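Local coordinates for protein phosphoacetylglucosamine mutase (Aspergillus lentulus, PDB 5O9X) that interconverts N-acetylglucosamine 6-phosphate and N-acetylglucosamine 1-phosphate, probably by way of a bisphosphorylated sugar intermediate, at residues F25-A30 with E86-E91; T51-K56 with L80-G85. The protein carries 1 engineered substitution. All blocks are in the same frame, centred on the assembly; numbering follows the deposited sequence.

How the contacts relate
Both contacts lie in the alpha/beta/alpha domain I, their centres about 13 Å apart, and contact 2 is nested within the chain loop that contact 1 closes. Two probable hydrogen bonds join them directly: Glu-89 N to Asp-82 OD2, 2.9 Å, and Leu-88 N to Leu-80 O, 3.3 Å. The loop 86-91 therefore hangs on the end of strand 75-81, and the carboxylate that holds Arg-53 in contact 2 also holds this loop for contact 1. Only contact 1 reaches the active site, where Thr-29 and Ala-30 line the pocket of the bisphosphate sugar; contact 2 is a buried ion pair between helix 40-56 and the end of strand 75-81, away from the ligand.

Contact 1 of 2, residues F25-A30 with E86-E91; sequences FQYGTA and EMLEAE. With G16 (1,6-di-O-phosphono-alpha-D-glucopyranose), chain B.
Tyr-27 reaches toward Leu-88 from CB onward: the bond from CA to CB already points to the 86-91 loop, and CG stands anti to the backbone N (chi1 -164°), carrying the ring off the 25-30 loop. Phe-32 meets this ring edge-to-face, and helix 91-101 packs against it through Glu-93, Ala-96 and Thr-97. At the far end Tyr-27 CZ lies 4.2 Å from Leu-88 CD2, which comes up obliquely to the ring. Tyr-27 OH goes furthest, touching Leu-88 CD2 at 3.8 Å and Leu-88 CB at 3.9 Å. A water at the ring edge, in its plane, is 2.5 Å from Tyr-27 OH and takes a weak hydrogen bond from Leu-88 N, bridging two loops that share no direct hydrogen bond. These loops belong to domain I of the phosphohexomutase fold, the first leading into strand 32-35 and the second into helix 91-101. Met-87, bent at chi2 and chi3, brings its CE methyl to 4.1 Å from Ala-30 O. The 25-30 loop also faces the sugar: Thr-29 OG1 donates a 2.6 Å hydrogen bond to O3P of the 6-phosphate, and Ala-30 CB lies 3.8 Å from the sugar's O2.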
ATOM      1  N   PHE A  25     -13.207 -17.511   7.168  1.00 32.35           N
ATOM      2  CA  PHE A  25     -12.490 -16.256   6.948  1.00 30.72           C
ATOM      3  C   PHE A  25     -10.999 -16.507   6.745  1.00 30.70           C
ATOM      4  O   PHE A  25     -10.450 -17.431   7.309  1.00 30.84           O
ATOM      5  CB  PHE A  25     -12.722 -15.309   8.129  1.00 26.12           C
ATOM      6  CG  PHE A  25     -14.160 -15.086   8.424  1.00 26.93           C
ATOM      7  CD1 PHE A  25     -14.957 -14.323   7.560  1.00 24.89           C
ATOM      8  CD2 PHE A  25     -14.748 -15.646   9.584  1.00 27.00           C
ATOM      9  CE1 PHE A  25     -16.302 -14.100   7.833  1.00 26.89           C
ATOM     10  CE2 PHE A  25     -16.116 -15.440   9.838  1.00 27.84           C
ATOM     11  CZ  PHE A  25     -16.888 -14.660   8.975  1.00 26.22           C
ATOM     12  N   GLN A  26     -10.364 -15.721   5.873  1.00 30.20           N
ATOM     13  CA  GLN A  26      -8.938 -15.853   5.659  1.00 30.32           C
ATOM     14  C   GLN A  26      -8.320 -14.454   5.715  1.00 28.24           C
ATOM     15  O   GLN A  26      -8.967 -13.476   5.319  1.00 23.21           O
ATOM     16  CB  GLN A  26      -8.650 -16.569   4.330  1.00 40.49           C
ATOM     17  CG  GLN A  26      -9.531 -16.058   3.194  1.00 52.46           C
ATOM     18  CD  GLN A  26      -9.192 -16.627   1.802  1.00 67.46           C
ATOM     19  OE1 GLN A  26      -9.494 -17.800   1.503  1.00 52.49           O
ATOM     20  NE2 GLN A  26      -8.583 -15.772   0.926  1.00 64.10           N
ATOM     21  N   TYR A  27      -7.074 -14.360   6.166  1.00 29.35           N
ATOM     22  CA  TYR A  27      -6.418 -13.055   6.321  1.00 26.67           C
ATOM     23  C   TYR A  27      -6.130 -12.357   4.943  1.00 25.59           C
ATOM     24  O   TYR A  27      -6.230 -11.133   4.816  1.00 27.99           O
ATOM     25  CB  TYR A  27      -5.153 -13.216   7.164  1.00 25.98           C
ATOM     26  CG  TYR A  27      -4.614 -11.927   7.717  1.00 28.46           C
ATOM     27  CD1 TYR A  27      -5.096 -11.412   8.948  1.00 28.90           C
ATOM     28  CD2 TYR A  27      -3.604 -11.220   7.035  1.00 29.50           C
ATOM     29  CE1 TYR A  27      -4.582 -10.244   9.455  1.00 36.82           C
ATOM     30  CE2 TYR A  27      -3.051 -10.041   7.569  1.00 32.87           C
ATOM     31  CZ  TYR A  27      -3.551  -9.559   8.763  1.00 35.18           C
ATOM     32  OH  TYR A  27      -3.091  -8.378   9.328  1.00 40.97           O
ATOM     33  N   GLY A  28      -5.805 -13.132   3.922  1.00 24.13           N
ATOM     34  CA  GLY A  28      -5.681 -12.557   2.557  1.00 22.50           C
ATOM     35  C   GLY A  28      -4.384 -11.760   2.416  1.00 23.34           C
ATOM     36  O   GLY A  28      -3.445 -11.861   3.237  1.00 21.77           O
ATOM     37  N   THR A  29      -4.339 -10.952   1.388  1.00 18.32           N
ATOM     38  CA  THR A  29      -3.119 -10.222   1.045  1.00 17.70           C
ATOM     39  C   THR A  29      -2.807  -9.167   2.112  1.00 21.38           C
ATOM     40  O   THR A  29      -1.604  -8.933   2.433  1.00 20.29           O
ATOM     41  CB  THR A  29      -3.363  -9.544  -0.320  1.00 16.63           C
ATOM     42  OG1 THR A  29      -3.624 -10.558  -1.296  1.00 18.25           O
ATOM     43  CG2 THR A  29      -2.122  -8.780  -0.808  1.00 17.86           C
ATOM     44  N   ALA A  30      -3.855  -8.450   2.554  1.00 22.17           N
ATOM     45  CA  ALA A  30      -3.695  -7.268   3.461  1.00 22.15           C
ATOM     46  C   ALA A  30      -4.596  -7.278   4.718  1.00 22.50           C
ATOM     47  O   ALA A  30      -4.755  -6.238   5.343  1.00 27.38           O
ATOM     48  CB  ALA A  30      -3.943  -5.961   2.666  1.00 23.89           C
ATOM     49  N   GLU A  86       5.035  -1.283  10.538  1.00 28.07           N
ATOM     50  CA  GLU A  86       4.977  -2.351   9.573  1.00 30.81           C
ATOM     51  C   GLU A  86       3.666  -3.165   9.709  1.00 30.20           C
ATOM     52  O   GLU A  86       2.983  -3.109  10.722  1.00 26.62           O
ATOM     53  CB  GLU A  86       6.253  -3.224   9.598  1.00 38.28           C
ATOM     54  CG  GLU A  86       6.382  -4.221  10.762  1.00 41.96           C
ATOM     55  CD  GLU A  86       6.989  -3.628  12.060  1.00 48.76           C
ATOM     56  OE1 GLU A  86       7.105  -2.396  12.168  1.00 42.24           O
ATOM     57  OE2 GLU A  86       7.350  -4.411  12.996  1.00 49.33           O
ATOM     58  N   MET A  87       3.350  -3.938   8.669  1.00 28.82           N
ATOM     59  CA  MET A  87       2.271  -4.890   8.719  1.00 32.20           C
ATOM     60  C   MET A  87       2.510  -5.919   9.792  1.00 33.04           C
ATOM     61  O   MET A  87       3.645  -6.396   9.990  1.00 31.57           O
ATOM     62  CB  MET A  87       2.125  -5.634   7.398  1.00 32.76           C
ATOM     63  CG  MET A  87       1.804  -4.730   6.199  1.00 45.67           C
ATOM     64  SD  MET A  87       0.230  -3.927   6.455  1.00 58.53           S
ATOM     65  CE  MET A  87      -0.762  -5.338   5.895  1.00 59.49           C
ATOM     66  N   LEU A  88       1.414  -6.294  10.437  1.00 30.75           N
ATOM     67  CA  LEU A  88       1.398  -7.335  11.463  1.00 32.20           C
ATOM     68  C   LEU A  88       2.297  -8.470  11.030  1.00 31.30           C
ATOM     69  O   LEU A  88       2.126  -9.034   9.927  1.00 30.97           O
ATOM     70  CB  LEU A  88      -0.051  -7.876  11.687  1.00 32.55           C
ATOM     71  CG  LEU A  88      -0.152  -9.158  12.534  1.00 33.44           C
ATOM     72  CD1 LEU A  88       0.244  -8.788  13.974  1.00 30.00           C
ATOM     73  CD2 LEU A  88      -1.536  -9.811  12.456  1.00 28.11           C
ATOM     74  N   GLU A  89       3.260  -8.810  11.894  1.00 33.54           N
ATOM     75  CA  GLU A  89       4.196  -9.937  11.648  1.00 36.30           C
ATOM     76  C   GLU A  89       3.487 -11.178  11.030  1.00 32.69           C
ATOM     77  O   GLU A  89       2.455 -11.652  11.563  1.00 34.72           O
ATOM     78  CB  GLU A  89       4.775 -10.338  13.009  1.00 40.75           C
ATOM     79  CG  GLU A  89       5.872 -11.394  12.971  1.00 55.94           C
ATOM     80  CD  GLU A  89       6.572 -11.461  14.307  1.00 62.41           C
ATOM     81  OE1 GLU A  89       6.070 -12.153  15.220  1.00 68.98           O
ATOM     82  OE2 GLU A  89       7.604 -10.773  14.456  1.00 72.92           O
ATOM     83  N   ALA A  90       4.038 -11.743   9.963  1.00 31.69           N
ATOM     84  CA  ALA A  90       3.357 -12.874   9.247  1.00 31.72           C
ATOM     85  C   ALA A  90       2.832 -14.070  10.094  1.00 40.41           C
ATOM     86  O   ALA A  90       1.740 -14.586   9.842  1.00 34.39           O
ATOM     87  CB  ALA A  90       4.256 -13.376   8.144  1.00 38.70           C
ATOM     88  N   GLU A  91       3.589 -14.499  11.121  1.00 40.45           N
ATOM     89  CA  GLU A  91       3.228 -15.665  11.961  1.00 38.94           C
ATOM     90  C   GLU A  91       1.885 -15.423  12.715  1.00 36.75           C
ATOM     91  O   GLU A  91       1.130 -16.335  13.081  1.00 36.76           O
ATOM     92  CB  GLU A  91       4.426 -15.922  12.904  1.00 47.42           C
ATOM     93  CG  GLU A  91       4.251 -16.974  14.007  1.00 68.43           C
ATOM     94  CD  GLU A  91       4.937 -18.334  13.726  1.00 83.66           C
ATOM     95  OE1 GLU A  91       5.855 -18.399  12.864  1.00 93.05           O
ATOM     96  OE2 GLU A  91       4.567 -19.352  14.383  1.00 70.52           O
TER
HETATM   97  C1  G16 B 601      -3.822  -4.628  -1.264  1.00 19.76           C
HETATM   98  C2  G16 B 601      -2.363  -4.865  -0.889  1.00 27.33           C
HETATM   99  C3  G16 B 601      -1.455  -4.718  -2.151  1.00 24.16           C
HETATM  100  C4  G16 B 601      -1.855  -5.613  -3.311  1.00 22.73           C
HETATM  101  C5  G16 B 601      -3.314  -5.326  -3.642  1.00 22.52           C
HETATM  102  C6  G16 B 601      -3.959  -6.325  -4.574  1.00 20.51           C
HETATM  103  O1  G16 B 601      -3.967  -3.285  -1.736  1.00 20.16           O
HETATM  104  O2  G16 B 601      -1.884  -4.005   0.192  1.00 31.53           O
HETATM  105  O3  G16 B 601      -0.160  -4.892  -1.732  1.00 27.54           O
HETATM  106  O4  G16 B 601      -1.077  -5.403  -4.569  1.00 22.37           O
HETATM  107  O5  G16 B 601      -4.167  -5.493  -2.484  1.00 20.78           O
HETATM  108  O6  G16 B 601      -3.877  -7.664  -3.907  1.00 16.99           O
HETATM  109  P   G16 B 601      -4.591  -8.932  -4.624  1.00 16.36           P
HETATM  110  O1P G16 B 601      -4.117  -9.000  -6.094  1.00 15.51           O
HETATM  111  O2P G16 B 601      -6.118  -8.682  -4.612  1.00 16.18           O
HETATM  112  O3P G16 B 601      -4.304 -10.188  -3.773  1.00 18.19           O
HETATM  113  P'  G16 B 601      -4.962  -2.195  -1.026  1.00 18.22           P
HETATM  114  O1X G16 B 601      -4.943  -2.463   0.503  1.00 17.73           O
HETATM  115  O2X G16 B 601      -6.412  -2.522  -1.510  1.00 17.83           O
HETATM  116  O3X G16 B 601      -4.605  -0.840  -1.532  1.00 18.11           O
HETATM  117  O   HOH W   1      -1.322  -6.641   8.912  1.00 44.17           O

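Contact 2 of 2, residues T51-K56 with L80-G85; sequences TLRSKK and LVDPMG
Arg-53 sets out from the helix with CG anti to its own N (chi1 -178°) and then bends at chi2 (64°), which turns the flank of the guanidinium, rather than its far end, to Asp-82. The grip is side-on and uses two nitrogens, one for each carboxylate oxygen. Arg-53 NE donates to Asp-82 OD1 at 2.8 Å in an almost straight bond, reaching that oxygen on its syn side. Arg-53 NH2 donates to Asp-82 OD2 at 2.9 Å, but comes from above the carboxylate plane. The two flat groups are therefore not coplanar: their planes lie 40° apart, although both oxygens stay close to the plane of the guanidinium. The CG methylene of Arg-53 also passes 3.5 Å from Asp-82 OD1.

Both residues are buried, and each probably compensates much of the other's charge, with further help around them. Trp-92 makes a cation-pi contact with Arg-53, and Glu-89 OE1 adds a long, weak ion pair with Arg-53 NH2. Ile-62 of the neighbouring strand 61-66 packs on both members of the bridge. Asp-82 opens a type I beta turn to Gly-85, closed by Gly-85 N to Asp-82 O, 2.9 Å, with Gly-85 at positive phi. The salt bridge thus ties helix 40-56, which covers the sheet, to the chain just after strand 75-81, within the mixed five-stranded sheet and its helices that make up the alpha/beta/alpha domain I of the phosphoglucomutase/phosphomannomutase family.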
ATOM      1  N   THR A  51      -5.125  -6.893  21.288  1.00 24.85           N
ATOM      2  CA  THR A  51      -4.820  -6.867  22.760  1.00 26.42           C
ATOM      3  C   THR A  51      -3.614  -7.831  23.047  1.00 27.84           C
ATOM      4  O   THR A  51      -2.620  -7.439  23.664  1.00 25.70           O
ATOM      5  CB  THR A  51      -6.024  -7.312  23.619  1.00 28.22           C
ATOM      6  OG1 THR A  51      -7.118  -6.404  23.475  1.00 27.22           O
ATOM      7  CG2 THR A  51      -5.647  -7.334  25.140  1.00 25.74           C
ATOM      8  N   LEU A  52      -3.701  -9.056  22.522  1.00 25.43           N
ATOM      9  CA  LEU A  52      -2.633 -10.031  22.698  1.00 28.80           C
ATOM     10  C   LEU A  52      -1.327  -9.566  22.103  1.00 29.46           C
ATOM     11  O   LEU A  52      -0.247  -9.822  22.694  1.00 28.89           O
ATOM     12  CB  LEU A  52      -3.018 -11.401  22.109  1.00 27.60           C
ATOM     13  CG  LEU A  52      -4.185 -12.111  22.841  1.00 30.52           C
ATOM     14  CD1 LEU A  52      -4.391 -13.488  22.238  1.00 30.90           C
ATOM     15  CD2 LEU A  52      -3.973 -12.253  24.363  1.00 33.63           C
ATOM     16  N   ARG A  53      -1.391  -8.884  20.951  1.00 23.95           N
ATOM     17  CA  ARG A  53      -0.173  -8.458  20.283  1.00 23.40           C
ATOM     18  C   ARG A  53       0.501  -7.420  21.106  1.00 23.96           C
ATOM     19  O   ARG A  53       1.730  -7.463  21.297  1.00 25.42           O
ATOM     20  CB  ARG A  53      -0.421  -7.908  18.818  1.00 21.70           C
ATOM     21  CG  ARG A  53       0.849  -7.491  18.075  1.00 25.70           C
ATOM     22  CD  ARG A  53       1.753  -8.686  17.854  1.00 25.09           C
ATOM     23  NE  ARG A  53       2.874  -8.382  16.992  1.00 24.81           N
ATOM     24  CZ  ARG A  53       4.003  -9.053  16.961  1.00 27.19           C
ATOM     25  NH1 ARG A  53       4.228 -10.052  17.846  1.00 28.54           N
ATOM     26  NH2 ARG A  53       4.907  -8.705  16.067  1.00 29.03           N
ATOM     27  N   SER A  54      -0.291  -6.470  21.586  1.00 23.39           N
ATOM     28  CA  SER A  54       0.274  -5.363  22.338  1.00 25.24           C
ATOM     29  C   SER A  54       0.926  -5.905  23.617  1.00 29.73           C
ATOM     30  O   SER A  54       2.071  -5.525  23.929  1.00 28.69           O
ATOM     31  CB  SER A  54      -0.833  -4.394  22.729  1.00 22.46           C
ATOM     32  OG  SER A  54      -0.274  -3.324  23.443  1.00 27.52           O
ATOM     33  N   LYS A  55       0.165  -6.742  24.354  1.00 29.28           N
ATOM     34  CA  LYS A  55       0.692  -7.420  25.587  1.00 33.70           C
ATOM     35  C   LYS A  55       2.021  -8.174  25.337  1.00 33.78           C
ATOM     36  O   LYS A  55       3.009  -7.945  26.082  1.00 34.20           O
ATOM     37  CB  LYS A  55      -0.398  -8.322  26.211  1.00 28.41           C
ATOM     38  CG  LYS A  55      -1.499  -7.578  26.946  1.00 31.00           C
ATOM     39  CD  LYS A  55      -2.522  -8.594  27.488  1.00 32.43           C
ATOM     40  CE  LYS A  55      -3.738  -7.972  28.119  1.00 35.62           C
ATOM     41  NZ  LYS A  55      -3.472  -7.402  29.483  1.00 38.11           N
ATOM     42  N   LYS A  56       2.085  -8.958  24.243  1.00 30.90           N
ATOM     43  CA  LYS A  56       3.303  -9.695  23.869  1.00 32.19           C
ATOM     44  C   LYS A  56       4.458  -8.747  23.626  1.00 34.68           C
ATOM     45  O   LYS A  56       5.607  -9.097  23.961  1.00 30.32           O
ATOM     46  CB  LYS A  56       3.120 -10.585  22.623  1.00 31.71           C
ATOM     47  CG  LYS A  56       4.319 -11.457  22.247  1.00 32.79           C
ATOM     48  CD  LYS A  56       4.715 -12.454  23.375  1.00 33.00           C
ATOM     49  CE  LYS A  56       5.768 -13.456  22.882  1.00 33.10           C
ATOM     50  NZ  LYS A  56       6.125 -14.375  24.001  1.00 36.27           N
ATOM     51  N   LEU A  80      -4.123  -4.982  10.675  1.00 43.63           N
ATOM     52  CA  LEU A  80      -3.280  -4.740  11.867  1.00 34.36           C
ATOM     53  C   LEU A  80      -1.898  -4.061  11.584  1.00 27.14           C
ATOM     54  O   LEU A  80      -1.233  -4.342  10.582  1.00 27.16           O
ATOM     55  CB  LEU A  80      -3.155  -5.986  12.705  1.00 43.64           C
ATOM     56  CG  LEU A  80      -4.543  -6.297  13.264  1.00 51.67           C
ATOM     57  CD1 LEU A  80      -5.050  -7.626  12.690  1.00 54.17           C
ATOM     58  CD2 LEU A  80      -4.421  -6.313  14.776  1.00 45.66           C
ATOM     59  N   VAL A  81      -1.491  -3.188  12.489  1.00 22.08           N
ATOM     60  CA  VAL A  81      -0.258  -2.394  12.364  1.00 23.19           C
ATOM     61  C   VAL A  81       0.620  -2.667  13.601  1.00 22.54           C
ATOM     62  O   VAL A  81       0.215  -2.395  14.705  1.00 21.12           O
ATOM     63  CB  VAL A  81      -0.513  -0.855  12.244  1.00 23.11           C
ATOM     64  CG1 VAL A  81       0.830  -0.108  11.976  1.00 22.94           C
ATOM     65  CG2 VAL A  81      -1.495  -0.581  11.104  1.00 21.71           C
ATOM     66  N   ASP A  82       1.838  -3.146  13.366  1.00 24.65           N
ATOM     67  CA  ASP A  82       2.800  -3.477  14.453  1.00 23.41           C
ATOM     68  C   ASP A  82       3.516  -2.179  14.884  1.00 22.86           C
ATOM     69  O   ASP A  82       3.413  -1.117  14.197  1.00 22.23           O
ATOM     70  CB  ASP A  82       3.790  -4.547  13.983  1.00 25.63           C
ATOM     71  CG  ASP A  82       3.459  -5.965  14.481  1.00 28.95           C
ATOM     72  OD1 ASP A  82       2.669  -6.142  15.395  1.00 27.34           O
ATOM     73  OD2 ASP A  82       4.034  -6.959  13.965  1.00 31.42           O
ATOM     74  N   PRO A  83       4.321  -2.253  15.971  1.00 23.81           N
ATOM     75  CA  PRO A  83       4.700  -1.000  16.613  1.00 24.30           C
ATOM     76  C   PRO A  83       5.485   0.001  15.785  1.00 23.86           C
ATOM     77  O   PRO A  83       5.401   1.180  16.104  1.00 23.55           O
ATOM     78  CB  PRO A  83       5.578  -1.487  17.811  1.00 24.57           C
ATOM     79  CG  PRO A  83       4.832  -2.767  18.192  1.00 24.02           C
ATOM     80  CD  PRO A  83       4.734  -3.415  16.819  1.00 22.60           C
ATOM     81  N   MET A  84       6.253  -0.447  14.783  1.00 23.32           N
ATOM     82  CA  MET A  84       7.104   0.496  14.035  1.00 27.22           C
ATOM     83  C   MET A  84       6.448   0.887  12.704  1.00 26.11           C
ATOM     84  O   MET A  84       7.071   1.483  11.827  1.00 27.72           O
ATOM     85  CB  MET A  84       8.573  -0.032  13.900  1.00 32.17           C
ATOM     86  CG  MET A  84       9.338  -0.016  15.259  1.00 32.06           C
ATOM     87  SD  MET A  84       9.390   1.675  15.983  1.00 35.59           S
ATOM     88  CE  MET A  84      10.577   2.482  14.895  1.00 48.18           C
ATOM     89  N   GLY A  85       5.177   0.529  12.566  1.00 27.31           N
ATOM     90  CA  GLY A  85       4.427   0.935  11.367  1.00 28.18           C
ATOM     91  C   GLY A  85       4.354  -0.155  10.327  1.00 29.80           C
ATOM     92  O   GLY A  85       3.684   0.022   9.327  1.00 31.79           O
TER